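Local coordinates for glycerol-3-phosphate dehydrogenase [NAD(+)] 1 (Saccharomyces cerevisiae, PDB 4FGW), which catalyses the NAD-dependent interconversion of dihydroxyacetone phosphate and sn-glycerol 3-phosphate, driving glycerol production during hyperosmotic stress, at residues A[288-291]-A[292-295]. Numbering follows the deposited sequence.
Sequences REET and YYQE
The Y293 ring lies back over the preceding residues of the helix, so that ring atom CE1 lies 3.5 Å from CA of E290 and OH is 3.6 Å from CG of E290. A chi1 of 68°, with CG between the backbone N and the carbonyl carbon, turns the ring this way, and O of E290 sits over one face, offset toward the rim. Q294 lies alongside E290, both side chains pointing the same way, its NE2 3.6 Å from CB of E290 and the amide steeply inclined to the carboxylate. N of Q294 hydrogen-bonds O of E290 at 2.8 Å, nearly in line with the C=O, while N of E295 hydrogen-bonds O of T291 at 3.2 Å. The Y292 ring turns back to the start of the segment, CD2 3.3 Å from O of R288. Its OH hydrogen-bonds S287 OG, and T291 OG1, buried, hydrogen-bonds D234. Across the dimer, Y293 stacks on Y293 of the second subunit, and its OH hydrogen-bonds OE1 of E289 of that subunit. A leucine in place of Y293 would probably forfeit that stack and leave this E289 without its hydroxyl partner. These i to i+3 and i to i+4 contacts belong to a short helix of the all-helical C-terminal domain, at the homodimer interface.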
loop_
_atom_site.group_PDB
_atom_site.type_symbol
_atom_site.label_atom_id
_atom_site.label_comp_id
_atom_site.label_asym_id
_atom_site.label_seq_id
_atom_site.Cartn_x
_atom_site.Cartn_y
_atom_site.Cartn_z
ATOM N N ARG A 288 0.066 10.397 -14.703
ATOM C CA ARG A 288 0.361 9.005 -15.009
ATOM C C ARG A 288 -0.103 8.132 -13.859
ATOM O O ARG A 288 0.132 8.485 -12.706
ATOM C CB ARG A 288 1.870 8.831 -15.245
ATOM C CG ARG A 288 2.398 9.651 -16.424
ATOM C CD ARG A 288 3.858 9.384 -16.716
ATOM N NE ARG A 288 4.058 8.086 -17.363
ATOM C CZ ARG A 288 4.816 7.111 -16.872
ATOM N NH1 ARG A 288 5.467 7.276 -15.725
ATOM N NH2 ARG A 288 4.940 5.965 -17.530
ATOM N N GLU A 289 -0.759 6.989 -14.166
ATOM C CA GLU A 289 -1.212 6.005 -13.167
ATOM C C GLU A 289 -0.030 5.537 -12.326
ATOM O O GLU A 289 -0.172 5.358 -11.120
ATOM C CB GLU A 289 -1.832 4.778 -13.853
ATOM C CG GLU A 289 -3.297 4.931 -14.189
ATOM C CD GLU A 289 -4.041 3.664 -14.570
ATOM O OE1 GLU A 289 -4.137 2.745 -13.722
ATOM O OE2 GLU A 289 -4.591 3.624 -15.694
ATOM N N GLU A 290 1.139 5.371 -12.983
ATOM C CA GLU A 290 2.428 4.931 -12.460
ATOM C C GLU A 290 2.849 5.682 -11.216
ATOM O O GLU A 290 3.272 5.060 -10.250
ATOM C CB GLU A 290 3.514 5.041 -13.550
ATOM C CG GLU A 290 3.449 3.944 -14.606
ATOM C CD GLU A 290 2.450 4.125 -15.738
ATOM O OE1 GLU A 290 2.431 3.254 -16.636
ATOM O OE2 GLU A 290 1.696 5.127 -15.739
ATOM N N THR A 291 2.686 7.009 -11.223
ATOM C CA THR A 291 3.017 7.923 -10.128
ATOM C C THR A 291 2.382 7.485 -8.807
ATOM O O THR A 291 3.053 7.471 -7.775
ATOM C CB THR A 291 2.577 9.354 -10.532
ATOM O OG1 THR A 291 3.166 9.677 -11.792
ATOM C CG2 THR A 291 2.940 10.403 -9.504
ATOM N N TYR A 292 1.096 7.119 -8.857
ATOM C CA TYR A 292 0.301 6.728 -7.697
ATOM C C TYR A 292 0.750 5.436 -7.007
ATOM O O TYR A 292 0.735 5.381 -5.780
ATOM C CB TYR A 292 -1.186 6.689 -8.065
ATOM C CG TYR A 292 -1.683 7.998 -8.635
ATOM C CD1 TYR A 292 -2.121 9.020 -7.804
ATOM C CD2 TYR A 292 -1.703 8.221 -10.009
ATOM C CE1 TYR A 292 -2.549 10.240 -8.319
ATOM C CE2 TYR A 292 -2.139 9.436 -10.539
ATOM C CZ TYR A 292 -2.562 10.442 -9.687
ATOM O OH TYR A 292 -2.992 11.643 -10.189
ATOM N N TYR A 293 1.163 4.417 -7.777
ATOM C CA TYR A 293 1.605 3.147 -7.195
ATOM C C TYR A 293 3.120 2.927 -7.162
ATOM O O TYR A 293 3.571 2.060 -6.425
ATOM C CB TYR A 293 0.857 1.951 -7.813
ATOM C CG TYR A 293 1.180 1.681 -9.268
ATOM C CD1 TYR A 293 0.442 2.274 -10.286
ATOM C CD2 TYR A 293 2.187 0.786 -9.627
ATOM C CE1 TYR A 293 0.718 2.007 -11.626
ATOM C CE2 TYR A 293 2.482 0.526 -10.965
ATOM C CZ TYR A 293 1.738 1.132 -11.961
ATOM O OH TYR A 293 2.016 0.872 -13.279
ATOM N N GLN A 294 3.904 3.699 -7.944
ATOM C CA GLN A 294 5.371 3.565 -7.994
ATOM C C GLN A 294 6.112 4.526 -7.081
ATOM O O GLN A 294 7.258 4.248 -6.732
ATOM C CB GLN A 294 5.903 3.787 -9.418
ATOM C CG GLN A 294 5.467 2.754 -10.449
ATOM C CD GLN A 294 6.113 2.936 -11.804
ATOM O OE1 GLN A 294 6.135 2.016 -12.619
ATOM N NE2 GLN A 294 6.642 4.120 -12.099
ATOM N N GLU A 295 5.499 5.684 -6.744
ATOM C CA GLU A 295 6.184 6.736 -5.991
ATOM C C GLU A 295 5.818 6.887 -4.522
ATOM O O GLU A 295 4.712 6.517 -4.102
ATOM C CB GLU A 295 6.101 8.094 -6.740
ATOM C CG GLU A 295 6.513 8.049 -8.213
ATOM C CD GLU A 295 7.921 7.589 -8.539
ATOM O OE1 GLU A 295 8.819 7.754 -7.683
ATOM O OE2 GLU A 295 8.138 7.089 -9.664
#